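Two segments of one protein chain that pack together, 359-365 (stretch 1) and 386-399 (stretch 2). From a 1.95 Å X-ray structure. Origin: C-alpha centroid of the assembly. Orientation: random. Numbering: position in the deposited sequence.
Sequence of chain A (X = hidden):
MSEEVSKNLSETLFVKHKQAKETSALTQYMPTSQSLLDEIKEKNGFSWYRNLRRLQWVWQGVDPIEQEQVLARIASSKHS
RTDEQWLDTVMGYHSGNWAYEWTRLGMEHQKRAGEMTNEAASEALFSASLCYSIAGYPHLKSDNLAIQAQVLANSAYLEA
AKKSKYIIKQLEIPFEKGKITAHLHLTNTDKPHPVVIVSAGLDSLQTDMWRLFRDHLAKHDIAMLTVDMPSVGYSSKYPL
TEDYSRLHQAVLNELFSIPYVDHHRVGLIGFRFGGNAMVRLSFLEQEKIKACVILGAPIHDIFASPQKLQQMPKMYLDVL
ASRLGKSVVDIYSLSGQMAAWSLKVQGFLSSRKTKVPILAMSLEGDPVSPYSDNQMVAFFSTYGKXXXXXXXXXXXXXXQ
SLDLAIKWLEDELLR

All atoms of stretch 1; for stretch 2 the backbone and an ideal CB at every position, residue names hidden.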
ATOM      1  N   LEU A 359      -4.094   1.131 -18.282  1.00 24.70           N
ATOM      2  CA  LEU A 359      -3.025   2.114 -18.330  1.00 17.85           C
ATOM      3  C   LEU A 359      -2.004   1.705 -17.285  1.00 20.68           C
ATOM      4  O   LEU A 359      -2.334   1.577 -16.109  1.00 19.10           O
ATOM      5  CB  LEU A 359      -3.563   3.507 -18.013  1.00 22.51           C
ATOM      6  CG  LEU A 359      -2.520   4.586 -17.726  1.00 27.56           C
ATOM      7  CD1 LEU A 359      -1.729   4.895 -18.977  1.00 24.96           C
ATOM      8  CD2 LEU A 359      -3.168   5.855 -17.158  1.00 28.75           C
ATOM      9  N   ALA A 360      -0.766   1.507 -17.717  1.00 19.33           N
ATOM     10  CA  ALA A 360       0.270   0.954 -16.866  1.00 18.00           C
ATOM     11  C   ALA A 360       1.460   1.901 -16.817  1.00 25.85           C
ATOM     12  O   ALA A 360       2.149   2.113 -17.816  1.00 24.36           O
ATOM     13  CB  ALA A 360       0.687  -0.424 -17.370  1.00 17.06           C
ATOM     14  N   MET A 361       1.691   2.482 -15.643  1.00 20.64           N
ATOM     15  CA  MET A 361       2.704   3.501 -15.494  1.00 22.86           C
ATOM     16  C   MET A 361       3.667   3.136 -14.389  1.00 18.98           C
ATOM     17  O   MET A 361       3.328   2.398 -13.460  1.00 16.27           O
ATOM     18  CB  MET A 361       2.044   4.835 -15.134  1.00 22.90           C
ATOM     19  CG  MET A 361       0.898   5.223 -16.068  1.00 30.39           C
ATOM     20  SD  MET A 361      -0.024   6.677 -15.536  1.00 27.62           S
ATOM     21  CE  MET A 361      -0.944   6.041 -14.149  1.00 22.25           C
ATOM     22  N   SER A 362       4.867   3.678 -14.500  1.00 16.99           N
ATOM     23  CA  SER A 362       5.802   3.715 -13.393  1.00 17.95           C
ATOM     24  C   SER A 362       6.726   4.888 -13.645  1.00 21.29           C
ATOM     25  O   SER A 362       6.791   5.398 -14.769  1.00 22.26           O
ATOM     26  CB  SER A 362       6.591   2.410 -13.290  1.00 19.87           C
ATOM     27  OG  SER A 362       7.571   2.337 -14.312  1.00 25.97           O
ATOM     28  N   LEU A 363       7.424   5.333 -12.598  1.00 23.72           N
ATOM     29  CA  LEU A 363       8.343   6.449 -12.726  1.00 28.49           C
ATOM     30  C   LEU A 363       9.645   5.985 -13.374  1.00 27.39           C
ATOM     31  O   LEU A 363      10.066   4.843 -13.192  1.00 28.49           O
ATOM     32  CB  LEU A 363       8.600   7.106 -11.360  1.00 29.56           C
ATOM     33  CG  LEU A 363       7.575   8.121 -10.837  1.00 23.21           C
ATOM     34  CD1 LEU A 363       6.157   7.593 -10.838  1.00 28.16           C
ATOM     35  CD2 LEU A 363       7.959   8.607  -9.434  1.00 22.37           C
ATOM     36  N   GLU A 364      10.272   6.876 -14.137  1.00 25.23           N
ATOM     37  CA  GLU A 364      11.530   6.559 -14.805  1.00 30.45           C
ATOM     38  C   GLU A 364      12.570   6.017 -13.835  1.00 34.42           C
ATOM     39  O   GLU A 364      12.839   6.618 -12.795  1.00 32.24           O
ATOM     40  CB  GLU A 364      12.091   7.787 -15.521  1.00 34.48           C
ATOM     41  CG  GLU A 364      13.350   7.483 -16.320  1.00 42.57           C
ATOM     42  CD  GLU A 364      13.926   8.703 -17.017  1.00 52.77           C
ATOM     43  OE1 GLU A 364      13.146   9.598 -17.417  1.00 51.91           O
ATOM     44  OE2 GLU A 364      15.167   8.766 -17.158  1.00 54.99           O
ATOM     45  N   GLY A 365      13.134   4.865 -14.175  1.00 36.80           N
ATOM     46  CA  GLY A 365      14.133   4.241 -13.334  1.00 39.19           C
ATOM     47  C   GLY A 365      13.591   3.682 -12.032  1.00 37.65           C
ATOM     48  O   GLY A 365      14.286   3.672 -11.028  1.00 41.40           O
ATOM     49  N   UNK A 386       1.258   1.886 -21.947  1.00 22.98           N
ATOM     50  CA  UNK A 386       2.282   1.982 -20.920  1.00 24.77           C
ATOM     51  C   UNK A 386       2.893   3.367 -20.958  1.00 26.45           C
ATOM     52  O   UNK A 386       2.947   3.990 -22.014  1.00 24.67           O
ATOM     53  CB  UNK A 386       3.356   0.908 -21.107  1.00 24.77           C
ATOM     54  N   UNK A 387       3.361   3.848 -19.807  1.00 21.95           N
ATOM     55  CA  UNK A 387       4.058   5.128 -19.770  1.00 29.92           C
ATOM     56  C   UNK A 387       5.267   5.092 -18.826  1.00 23.18           C
ATOM     57  O   UNK A 387       5.207   4.516 -17.741  1.00 22.71           O
ATOM     58  CB  UNK A 387       3.093   6.235 -19.342  1.00 29.92           C
ATOM     59  N   UNK A 388       6.378   5.665 -19.273  1.00 21.47           N
ATOM     60  CA  UNK A 388       7.523   5.905 -18.415  1.00 29.69           C
ATOM     61  C   UNK A 388       7.469   7.371 -18.011  1.00 31.29           C
ATOM     62  O   UNK A 388       7.716   8.267 -18.825  1.00 29.64           O
ATOM     63  CB  UNK A 388       8.840   5.556 -19.111  1.00 29.69           C
ATOM     64  N   UNK A 389       7.116   7.612 -16.753  1.00 27.51           N
ATOM     65  CA  UNK A 389       6.894   8.971 -16.298  1.00 29.26           C
ATOM     66  C   UNK A 389       8.224   9.651 -16.007  1.00 26.40           C
ATOM     67  O   UNK A 389       8.917   9.291 -15.061  1.00 23.94           O
ATOM     68  CB  UNK A 389       5.999   8.985 -15.057  1.00 29.26           C
ATOM     69  N   UNK A 390       8.569  10.627 -16.840  1.00 25.06           N
ATOM     70  CA  UNK A 390       9.748  11.452 -16.633  1.00 31.31           C
ATOM     71  C   UNK A 390       9.326  12.742 -15.966  1.00 31.71           C
ATOM     72  O   UNK A 390       8.317  13.340 -16.342  1.00 30.38           O
ATOM     73  CB  UNK A 390      10.473  11.729 -17.951  1.00 31.31           C
ATOM     74  N   UNK A 391      10.094  13.166 -14.969  1.00 25.19           N
ATOM     75  CA  UNK A 391       9.831  14.429 -14.293  1.00 27.51           C
ATOM     76  C   UNK A 391      11.085  14.946 -13.590  1.00 27.23           C
ATOM     77  O   UNK A 391      12.032  14.195 -13.357  1.00 27.69           O
ATOM     78  CB  UNK A 391       8.690  14.265 -13.287  1.00 27.51           C
ATOM     79  N   UNK A 392      11.080  16.235 -13.259  1.00 29.74           N
ATOM     80  CA  UNK A 392      12.177  16.840 -12.499  1.00 37.40           C
ATOM     81  C   UNK A 392      12.170  16.366 -11.060  1.00 33.35           C
ATOM     82  O   UNK A 392      13.218  16.054 -10.503  1.00 42.60           O
ATOM     83  CB  UNK A 392      12.086  18.367 -12.545  1.00 37.40           C
ATOM     84  N   UNK A 393      10.982  16.308 -10.463  1.00 39.09           N
ATOM     85  CA  UNK A 393      10.834  15.855  -9.082  1.00 30.73           C
ATOM     86  C   UNK A 393       9.978  14.603  -9.009  1.00 25.65           C
ATOM     87  O   UNK A 393       9.217  14.305  -9.929  1.00 26.76           O
ATOM     88  CB  UNK A 393      10.223  16.960  -8.217  1.00 30.73           C
ATOM     89  N   UNK A 394      10.081  13.877  -7.903  1.00 17.45           N
ATOM     90  CA  UNK A 394       9.265  12.685  -7.715  1.00 28.24           C
ATOM     91  C   UNK A 394       7.796  13.070  -7.539  1.00 31.00           C
ATOM     92  O   UNK A 394       6.900  12.402  -8.074  1.00 31.47           O
ATOM     93  CB  UNK A 394       9.757  11.883  -6.509  1.00 28.24           C
ATOM     94  N   UNK A 395       7.550  14.165  -6.820  1.00 26.16           N
ATOM     95  CA  UNK A 395       6.176  14.623  -6.596  1.00 18.01           C
ATOM     96  C   UNK A 395       5.483  14.941  -7.910  1.00 17.55           C
ATOM     97  O   UNK A 395       4.297  14.648  -8.108  1.00 22.67           O
ATOM     98  CB  UNK A 395       6.162  15.854  -5.688  1.00 18.01           C
ATOM     99  N   UNK A 396       6.220  15.562  -8.814  1.00 21.77           N
ATOM    100  CA  UNK A 396       5.657  15.868 -10.118  1.00 23.92           C
ATOM    101  C   UNK A 396       5.295  14.582 -10.877  1.00 25.57           C
ATOM    102  O   UNK A 396       4.253  14.511 -11.541  1.00 20.31           O
ATOM    103  CB  UNK A 396       6.643  16.709 -10.932  1.00 23.92           C
ATOM    104  N   UNK A 397       6.156  13.574 -10.756  1.00 19.14           N
ATOM    105  CA  UNK A 397       5.901  12.257 -11.316  1.00 19.21           C
ATOM    106  C   UNK A 397       4.656  11.623 -10.732  1.00 23.98           C
ATOM    107  O   UNK A 397       3.809  11.113 -11.463  1.00 20.78           O
ATOM    108  CB  UNK A 397       7.106  11.343 -11.084  1.00 19.21           C
ATOM    109  N   UNK A 398       4.525  11.666  -9.409  1.00 18.52           N
ATOM    110  CA  UNK A 398       3.315  11.149  -8.772  1.00 20.73           C
ATOM    111  C   UNK A 398       2.083  11.882  -9.288  1.00 22.55           C
ATOM    112  O   UNK A 398       1.078  11.260  -9.659  1.00 18.78           O
ATOM    113  CB  UNK A 398       3.410  11.280  -7.251  1.00 20.73           C
ATOM    114  N   UNK A 399       2.162  13.212  -9.314  1.00 23.42           N
ATOM    115  CA  UNK A 399       1.010  14.022  -9.694  1.00 29.55           C
ATOM    116  C   UNK A 399       0.608  13.870 -11.170  1.00 30.73           C
ATOM    117  O   UNK A 399      -0.584  13.792 -11.466  1.00 20.24           O
ATOM    118  CB  UNK A 399       1.309  15.493  -9.398  1.00 29.55           C
TER

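Stretch 2 enters as a strand running parallel to 359-363, the two axes 18° apart, and then turns back as a helix nearly antiparallel to that strand.

Position 386 pairs with Ala360, and its CB lies on the same sheet face as that of Ala360. The ideal CB is 3.7 Å from Ala360 O, but the neighbouring methyl leaves room for many side chains. The residue is Ala386, whose CA makes a CA-H...O contact with Ala360 O at 3.1 Å.

At 387 the CB moves to the face of Met361, 4.1 Å from Met361 CG, where an aliphatic stem would suit. Lys387 provides one, its end leading away. Its backbone N donates to Ala360 O (2.9 Å), while its O receives a weak bond from Ser362 N (3.4 Å) and another from water 1 (2.9 Å from Lys387 O).

Position 388 returns to the face of Ser362, near the stem of Glu364; a long or polar side chain would fit. Lys388 lays its CD 3.8 Å from Glu364 CG, an aliphatic contact.

The CB of 389 points to the face of Met361 and Leu363, 4.2 Å from Leu363 CA, so a branched or larger apolar side chain is expected. Ile389 fills this place, with CD1 4.3 Å from Met361 SD and CB 4.4 Å from Leu363 CD1. Its backbone bonds on both sides of Leu363: N donates to Ser362 O (3.0 Å), and O accepts from Glu364 N (2.9 Å).

At 390 the strand has ended, and the ideal CB is 3.5 Å from Glu364 OE1. A small hydroxyl donor would suit. Ser390 OG donates to Glu364 OE1 in a very short bond of 2.4 Å.

Positions 391-393 do not contact stretch 1 and leave the choice open, although a helix start at 394 favours a capping residue at 393. Ser391 OG donates to the backbone O of 393 (2.5 Å), Lys392 extends outward, and Thr393 OG1 accepts from the backbone N of 396 (3.0 Å), a capping bond.

The CB of 394 points sideways, 4.7 Å from Leu363 CD2, inviting an apolar group; Ile394 CG2 approaches Leu363 CD2 to 4.0 Å. Positions 395, 396 and 399 are unconstrained by stretch 1 and hold Thr395, Gln396 and Glu399.

At 397 an ideal CB would come within 3.3 Å of Leu363 CG, so glycine fits best. Gly397 lets the leucine pack against the helix backbone.

Position 398 points away, yet a long side chain could curl back: the Tyr398 ring brings CE1 3.9 Å from Leu363 CD2.

Stretch 2, residues 386-399: AKKISSKTITQGYE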
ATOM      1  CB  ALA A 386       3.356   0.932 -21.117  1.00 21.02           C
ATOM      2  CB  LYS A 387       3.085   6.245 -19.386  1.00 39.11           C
ATOM      3  CG  LYS A 387       3.736   7.597 -19.141  1.00 50.60           C
ATOM      4  CD  LYS A 387       4.391   8.152 -20.395  1.00 54.64           C
ATOM      5  CE  LYS A 387       5.033   9.515 -20.134  1.00 53.25           C
ATOM      6  NZ  LYS A 387       4.019  10.580 -19.852  1.00 48.70           N
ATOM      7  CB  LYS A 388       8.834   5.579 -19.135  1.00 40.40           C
ATOM      8  CG  LYS A 388      10.073   6.230 -18.513  1.00 37.83           C
ATOM      9  CD  LYS A 388      11.325   5.423 -18.782  1.00 40.51           C
ATOM     10  CE  LYS A 388      11.454   5.082 -20.247  1.00 44.09           C
ATOM     11  NZ  LYS A 388      12.682   4.288 -20.482  1.00 50.32           N
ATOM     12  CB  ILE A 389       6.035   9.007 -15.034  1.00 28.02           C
ATOM     13  CG1 ILE A 389       4.773   8.165 -15.214  1.00 25.57           C
ATOM     14  CG2 ILE A 389       5.685  10.444 -14.691  1.00 33.35           C
ATOM     15  CD1 ILE A 389       3.576   8.953 -15.665  1.00 32.08           C
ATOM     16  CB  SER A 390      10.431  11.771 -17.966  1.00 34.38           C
ATOM     17  OG  SER A 390      11.225  10.686 -18.411  1.00 43.00           O
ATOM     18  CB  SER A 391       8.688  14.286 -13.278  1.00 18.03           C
ATOM     19  OG  SER A 391       9.024  13.352 -12.272  1.00 23.93           O
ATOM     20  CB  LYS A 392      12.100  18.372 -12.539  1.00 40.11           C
ATOM     21  CG  LYS A 392      12.612  18.978 -13.837  1.00 47.32           C
ATOM     22  CD  LYS A 392      12.318  20.472 -13.908  1.00 52.59           C
ATOM     23  CE  LYS A 392      12.613  21.058 -15.288  1.00 47.98           C
ATOM     24  NZ  LYS A 392      12.118  22.461 -15.390  1.00 49.69           N
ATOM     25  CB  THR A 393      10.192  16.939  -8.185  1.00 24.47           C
ATOM     26  OG1 THR A 393       8.809  17.105  -8.525  1.00 20.75           O
ATOM     27  CG2 THR A 393      10.908  18.272  -8.347  1.00 21.13           C
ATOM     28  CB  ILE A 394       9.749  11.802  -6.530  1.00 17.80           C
ATOM     29  CG1 ILE A 394      11.062  11.105  -6.868  1.00 23.91           C
ATOM     30  CG2 ILE A 394       8.714  10.774  -6.175  1.00 17.45           C
ATOM     31  CD1 ILE A 394      12.293  12.013  -6.773  1.00 33.62           C
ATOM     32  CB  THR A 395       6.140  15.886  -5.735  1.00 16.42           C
ATOM     33  OG1 THR A 395       6.802  15.626  -4.500  1.00 18.61           O
ATOM     34  CG2 THR A 395       4.703  16.303  -5.478  1.00 19.20           C
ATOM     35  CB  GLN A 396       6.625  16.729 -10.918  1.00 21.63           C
ATOM     36  CG  GLN A 396       6.201  16.948 -12.338  1.00 20.48           C
ATOM     37  CD  GLN A 396       7.280  17.627 -13.141  1.00 23.61           C
ATOM     38  OE1 GLN A 396       8.473  17.432 -12.894  1.00 33.76           O
ATOM     39  NE2 GLN A 396       6.874  18.437 -14.099  1.00 21.62           N
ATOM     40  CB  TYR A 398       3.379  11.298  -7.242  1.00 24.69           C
ATOM     41  CG  TYR A 398       4.289  10.323  -6.506  1.00 36.37           C
ATOM     42  CD1 TYR A 398       4.704   9.131  -7.095  1.00 38.61           C
ATOM     43  CD2 TYR A 398       4.715  10.594  -5.202  1.00 39.57           C
ATOM     44  CE1 TYR A 398       5.535   8.239  -6.411  1.00 37.51           C
ATOM     45  CE2 TYR A 398       5.546   9.712  -4.510  1.00 37.86           C
ATOM     46  CZ  TYR A 398       5.947   8.536  -5.120  1.00 43.76           C
ATOM     47  OH  TYR A 398       6.769   7.662  -4.443  1.00 47.55           O
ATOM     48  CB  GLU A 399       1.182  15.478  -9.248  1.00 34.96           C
ATOM     49  CG  GLU A 399       1.128  15.594  -7.713  1.00 40.84           C
ATOM     50  CD  GLU A 399       1.142  17.022  -7.180  1.00 55.55           C
ATOM     51  OE1 GLU A 399       0.972  17.189  -5.948  1.00 54.15           O
ATOM     52  OE2 GLU A 399       1.327  17.969  -7.977  1.00 62.91           O
TER
HETATM   53  O   HOH W   1       7.021   2.406 -17.069  1.00 25.35           O
HETATM   54  O   HOH W   2      12.907  11.418 -14.826  1.00 23.64           O
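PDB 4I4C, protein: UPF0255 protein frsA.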